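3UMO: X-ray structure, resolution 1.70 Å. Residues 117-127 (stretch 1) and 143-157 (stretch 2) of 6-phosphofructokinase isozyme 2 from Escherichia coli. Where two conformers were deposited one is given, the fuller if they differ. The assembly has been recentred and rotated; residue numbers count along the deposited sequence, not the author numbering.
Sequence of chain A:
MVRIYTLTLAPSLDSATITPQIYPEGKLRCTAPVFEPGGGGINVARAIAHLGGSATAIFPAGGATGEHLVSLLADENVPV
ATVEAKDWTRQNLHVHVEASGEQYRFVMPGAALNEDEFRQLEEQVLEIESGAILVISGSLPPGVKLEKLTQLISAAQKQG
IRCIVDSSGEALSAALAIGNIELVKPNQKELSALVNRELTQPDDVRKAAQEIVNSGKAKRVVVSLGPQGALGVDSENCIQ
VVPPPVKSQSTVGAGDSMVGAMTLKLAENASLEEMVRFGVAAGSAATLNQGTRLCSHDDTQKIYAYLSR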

# COMPACT_ATOMS: atom_id res chain seq x y z
N GLU A 117 -29.51 -28.85 8.46
CA GLU A 117 -29.40 -28.16 7.18
C GLU A 117 -28.51 -28.90 6.19
O GLU A 117 -28.83 -28.98 5.00
CB GLU A 117 -28.90 -26.72 7.40
CG GLU A 117 -29.97 -25.80 8.01
CD GLU A 117 -29.38 -24.62 8.77
OE1 GLU A 117 -30.18 -23.84 9.35
OE2 GLU A 117 -28.14 -24.47 8.78
N PHE A 118 -27.41 -29.47 6.67
CA PHE A 118 -26.52 -30.22 5.79
C PHE A 118 -27.21 -31.48 5.25
O PHE A 118 -27.06 -31.82 4.08
CB PHE A 118 -25.22 -30.58 6.50
CG PHE A 118 -24.22 -31.25 5.60
CD1 PHE A 118 -24.16 -32.63 5.51
CD2 PHE A 118 -23.35 -30.50 4.82
CE1 PHE A 118 -23.25 -33.26 4.68
CE2 PHE A 118 -22.43 -31.12 3.99
CZ PHE A 118 -22.38 -32.50 3.92
N ARG A 119 -27.96 -32.17 6.12
CA ARG A 119 -28.73 -33.33 5.69
C ARG A 119 -29.79 -32.95 4.66
O ARG A 119 -30.10 -33.73 3.76
CB ARG A 119 -29.37 -34.04 6.89
CG ARG A 119 -28.40 -34.94 7.66
CD ARG A 119 -29.12 -35.70 8.78
NE ARG A 119 -29.51 -34.79 9.85
CZ ARG A 119 -28.83 -34.64 10.99
NH1 ARG A 119 -27.74 -35.36 11.21
NH2 ARG A 119 -29.26 -33.79 11.91
N GLN A 120 -30.34 -31.74 4.79
CA GLN A 120 -31.30 -31.24 3.80
C GLN A 120 -30.63 -31.03 2.45
O GLN A 120 -31.23 -31.29 1.40
CB GLN A 120 -31.92 -29.93 4.27
CG GLN A 120 -32.96 -30.10 5.37
CD GLN A 120 -33.58 -28.78 5.77
OE1 GLN A 120 -34.18 -28.10 4.94
NE2 GLN A 120 -33.42 -28.41 7.03
N LEU A 121 -29.40 -30.55 2.49
CA LEU A 121 -28.63 -30.34 1.27
C LEU A 121 -28.28 -31.68 0.64
O LEU A 121 -28.37 -31.86 -0.57
CB LEU A 121 -27.36 -29.54 1.57
CG LEU A 121 -27.59 -28.04 1.81
CD1 LEU A 121 -26.42 -27.42 2.55
CD2 LEU A 121 -27.81 -27.32 0.48
N GLU A 122 -27.91 -32.63 1.49
CA GLU A 122 -27.63 -34.00 1.07
C GLU A 122 -28.85 -34.61 0.38
O GLU A 122 -28.73 -35.30 -0.64
CB GLU A 122 -27.22 -34.83 2.28
CG GLU A 122 -26.30 -36.00 2.00
CD GLU A 122 -25.56 -36.46 3.24
OE1 GLU A 122 -25.73 -35.82 4.31
OE2 GLU A 122 -24.82 -37.47 3.16
N GLU A 123 -30.03 -34.36 0.94
CA GLU A 123 -31.29 -34.85 0.36
C GLU A 123 -31.50 -34.31 -1.05
O GLU A 123 -31.92 -35.04 -1.95
CB GLU A 123 -32.48 -34.50 1.26
CG GLU A 123 -33.80 -35.07 0.80
CD GLU A 123 -34.92 -34.82 1.80
OE1 GLU A 123 -34.84 -33.83 2.56
OE2 GLU A 123 -35.88 -35.61 1.82
N GLN A 124 -31.18 -33.03 -1.25
CA GLN A 124 -31.29 -32.41 -2.57
C GLN A 124 -30.37 -33.09 -3.57
O GLN A 124 -30.76 -33.39 -4.70
CB GLN A 124 -30.97 -30.91 -2.50
CG GLN A 124 -32.10 -30.05 -1.92
CD GLN A 124 -33.41 -30.23 -2.67
OE1 GLN A 124 -34.45 -30.51 -2.06
NE2 GLN A 124 -33.38 -30.05 -3.98
N VAL A 125 -29.13 -33.33 -3.15
CA VAL A 125 -28.13 -33.95 -4.01
C VAL A 125 -28.55 -35.35 -4.45
O VAL A 125 -28.36 -35.73 -5.60
CB VAL A 125 -26.75 -34.01 -3.32
CG1 VAL A 125 -25.79 -34.89 -4.10
CG2 VAL A 125 -26.18 -32.61 -3.18
N LEU A 126 -29.12 -36.12 -3.53
CA LEU A 126 -29.50 -37.49 -3.84
C LEU A 126 -30.79 -37.60 -4.67
O LEU A 126 -31.22 -38.70 -5.03
CB LEU A 126 -29.57 -38.34 -2.57
CG LEU A 126 -28.22 -38.39 -1.84
CD1 LEU A 126 -28.27 -39.28 -0.61
CD2 LEU A 126 -27.11 -38.84 -2.80
N GLU A 127 -31.39 -36.45 -4.98
CA GLU A 127 -32.51 -36.42 -5.92
C GLU A 127 -32.01 -36.26 -7.35
O GLU A 127 -32.79 -36.38 -8.30
CB GLU A 127 -33.48 -35.29 -5.57
CG GLU A 127 -34.25 -35.53 -4.28
CD GLU A 127 -35.14 -34.37 -3.90
OE1 GLU A 127 -35.23 -33.40 -4.69
OE2 GLU A 127 -35.74 -34.41 -2.81
N GLY A 143 -19.40 -25.47 10.90
CA GLY A 143 -20.50 -26.33 11.30
C GLY A 143 -20.55 -27.67 10.57
O GLY A 143 -21.36 -28.53 10.91
N VAL A 144 -19.69 -27.84 9.58
CA VAL A 144 -19.68 -29.08 8.80
C VAL A 144 -18.38 -29.86 8.99
O VAL A 144 -17.31 -29.41 8.57
CB VAL A 144 -19.87 -28.80 7.30
CG1 VAL A 144 -20.00 -30.12 6.53
CG2 VAL A 144 -21.10 -27.93 7.07
N LYS A 145 -18.47 -31.02 9.64
CA LYS A 145 -17.31 -31.87 9.82
C LYS A 145 -16.84 -32.42 8.47
O LYS A 145 -17.66 -32.73 7.61
CB LYS A 145 -17.63 -33.03 10.77
CG LYS A 145 -17.76 -32.61 12.22
CD LYS A 145 -18.10 -33.81 13.10
CE LYS A 145 -17.85 -33.49 14.56
NZ LYS A 145 -18.39 -32.15 14.91
N LEU A 146 -15.53 -32.54 8.31
CA LEU A 146 -14.95 -33.02 7.06
C LEU A 146 -15.53 -34.38 6.66
O LEU A 146 -15.75 -34.64 5.47
CB LEU A 146 -13.43 -33.11 7.17
CG LEU A 146 -12.67 -31.80 7.38
CD1 LEU A 146 -11.25 -32.10 7.83
CD2 LEU A 146 -12.66 -30.97 6.10
N GLU A 147 -15.79 -35.22 7.65
CA GLU A 147 -16.36 -36.54 7.41
C GLU A 147 -17.72 -36.48 6.72
O GLU A 147 -18.07 -37.38 5.95
CB GLU A 147 -16.45 -37.35 8.71
CG GLU A 147 -17.16 -36.64 9.85
CD GLU A 147 -17.36 -37.54 11.06
OE1 GLU A 147 -17.43 -38.78 10.89
OE2 GLU A 147 -17.45 -37.01 12.19
N LYS A 148 -18.49 -35.42 6.99
CA LYS A 148 -19.81 -35.26 6.38
C LYS A 148 -19.70 -34.92 4.89
O LYS A 148 -20.57 -35.29 4.10
CB LYS A 148 -20.62 -34.17 7.11
CG LYS A 148 -20.89 -34.47 8.58
CD LYS A 148 -21.72 -35.73 8.76
CE LYS A 148 -23.15 -35.57 8.27
NZ LYS A 148 -23.35 -36.01 6.86
N LEU A 149 -18.64 -34.21 4.53
CA LEU A 149 -18.39 -33.91 3.12
C LEU A 149 -18.01 -35.19 2.40
O LEU A 149 -18.45 -35.44 1.28
CB LEU A 149 -17.28 -32.88 2.98
CG LEU A 149 -16.89 -32.51 1.55
CD1 LEU A 149 -18.07 -31.91 0.80
CD2 LEU A 149 -15.71 -31.54 1.55
N THR A 150 -17.19 -36.01 3.05
CA THR A 150 -16.83 -37.32 2.51
C THR A 150 -18.07 -38.18 2.32
O THR A 150 -18.26 -38.81 1.28
CB THR A 150 -15.82 -38.03 3.43
OG1 THR A 150 -14.59 -37.30 3.45
CG2 THR A 150 -15.55 -39.45 2.94
N GLN A 151 -18.94 -38.19 3.34
CA GLN A 151 -20.17 -38.97 3.29
C GLN A 151 -21.09 -38.53 2.16
O GLN A 151 -21.74 -39.36 1.53
CB GLN A 151 -20.91 -38.88 4.63
CG GLN A 151 -20.26 -39.67 5.75
CD GLN A 151 -20.78 -39.29 7.12
OE1 GLN A 151 -21.86 -38.71 7.25
NE2 GLN A 151 -20.00 -39.60 8.16
N LEU A 152 -21.15 -37.23 1.91
CA LEU A 152 -22.05 -36.71 0.88
C LEU A 152 -21.59 -37.19 -0.49
O LEU A 152 -22.38 -37.67 -1.30
CB LEU A 152 -22.11 -35.18 0.92
CG LEU A 152 -23.07 -34.51 -0.08
CD1 LEU A 152 -23.76 -33.33 0.56
CD2 LEU A 152 -22.32 -34.07 -1.33
N ILE A 153 -20.29 -37.07 -0.74
CA ILE A 153 -19.72 -37.46 -2.02
C ILE A 153 -19.82 -38.97 -2.23
O ILE A 153 -20.14 -39.42 -3.33
CB ILE A 153 -18.28 -36.94 -2.16
CG1 ILE A 153 -18.31 -35.42 -2.30
CG2 ILE A 153 -17.59 -37.57 -3.36
CD1 ILE A 153 -17.01 -34.75 -1.95
N SER A 154 -19.56 -39.74 -1.18
CA SER A 154 -19.69 -41.19 -1.27
C SER A 154 -21.13 -41.57 -1.59
O SER A 154 -21.37 -42.46 -2.40
CB SER A 154 -19.25 -41.86 0.03
OG SER A 154 -19.30 -43.27 -0.10
N ALA A 155 -22.07 -40.89 -0.94
CA ALA A 155 -23.50 -41.14 -1.14
C ALA A 155 -23.90 -40.86 -2.58
O ALA A 155 -24.64 -41.63 -3.20
CB ALA A 155 -24.32 -40.29 -0.19
N ALA A 156 -23.42 -39.74 -3.11
CA ALA A 156 -23.75 -39.33 -4.48
C ALA A 156 -23.20 -40.32 -5.51
O ALA A 156 -23.91 -40.71 -6.44
CB ALA A 156 -23.24 -37.92 -4.75
N GLN A 157 -21.95 -40.73 -5.33
CA GLN A 157 -21.31 -41.64 -6.28
C GLN A 157 -21.94 -43.04 -6.33
O GLN A 157 -22.01 -43.65 -7.39
CB GLN A 157 -19.80 -41.73 -6.01
CG GLN A 157 -19.07 -40.42 -6.33
CD GLN A 157 -17.56 -40.55 -6.31
OE1 GLN A 157 -16.87 -39.92 -7.11
NE2 GLN A 157 -17.04 -41.36 -5.40

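Two nearly parallel helices pack here through a mostly apolar seam, reinforced at its more open flank by a single salt bridge and crossed by no hydrogen bond. The helix of 117-125 and the helix of 146-157 run in the same direction, their axes inclined by 18° and no closer than 10.3 Å. Such a shallow angle lets side chains meet along several turns, and the register follows: Glu122 lies beside Leu152, and Leu126 beside Ala156, so one step of four residues on the first helix matches one step of four on the second. Together the stretches bury 517 Å², summed over both sides.

Each helix satisfies its own backbone, with bonds such as Glu122 N to Phe118 O at 2.8 Å and Ala156 N to Leu152 O at 2.9 Å. No hydrogen bond crosses between the stretches, and the contact is made by side chains packing on side chains and on parts of the backbone.

Phe118 gives the largest area to the contact. Its CA-to-CB bond points toward the second stretch, and the t rotamer at chi1 carries the ring into a pocket formed by Val144, Lys148, Leu149 and Leu152; Val144, in the loop leading into the second helix, closes one part of it. Phe118 CE2 lies 3.7 Å from Val144 CG1, and Phe118 CZ lies 3.7 Å from Leu152 CD1; these are ordinary van der Waals distances, suited to a bulky hydrocarbon side chain. Phe118 CZ also comes within 3.3 Å of Lys148 O, which sits at the ring edge, near its plane. The edge of an aromatic ring carries slight positive charge, so a carbonyl oxygen is a reasonable neighbour there, and Lys148 O also accepts the backbone hydrogen bond from Leu152 N at 3.0 Å.

One turn on, Glu122 combines two kinds of contact. Its CA-to-CB bond points sideways, but the extended chain, t at both chi1 and chi2, brings the carboxylate nearer the second helix. Glu122 OE1 forms a salt bridge with Lys148 NZ at 3.5 Å, while the aliphatic part of the chain packs on leucine, with Glu122 CG 4.0 Å from Leu152 CD1. Lys148 curls through three successive m angles, and Lys148 NZ also donates a hydrogen bond to Gln151 OE1 at 3.1 Å within its own helix. Lys148 NZ also lies 3.5 Å from Phe118 CE1, so the lysine spans the polar and aromatic parts of the contact.

Toward the C-terminal end of the first stretch, small residues face branched ones. Val125 CG1 meets Ala156 CB at 4.0 Å, and Leu126 CD2 meets Ala155 CB at 4.1 Å. Alanine ends at CB, and here Leu126 also reaches the backbone of the second helix: Leu126 CD2 lies 3.8 Å from Ala156 CA and 3.7 Å from Ala155 O. The backbone separation is even, with 6.2 Å between Glu122 CA and Leu152 CA and 6.1 Å between Leu126 CA and Ala156 CA, while valine and leucine supply the apolar bulk.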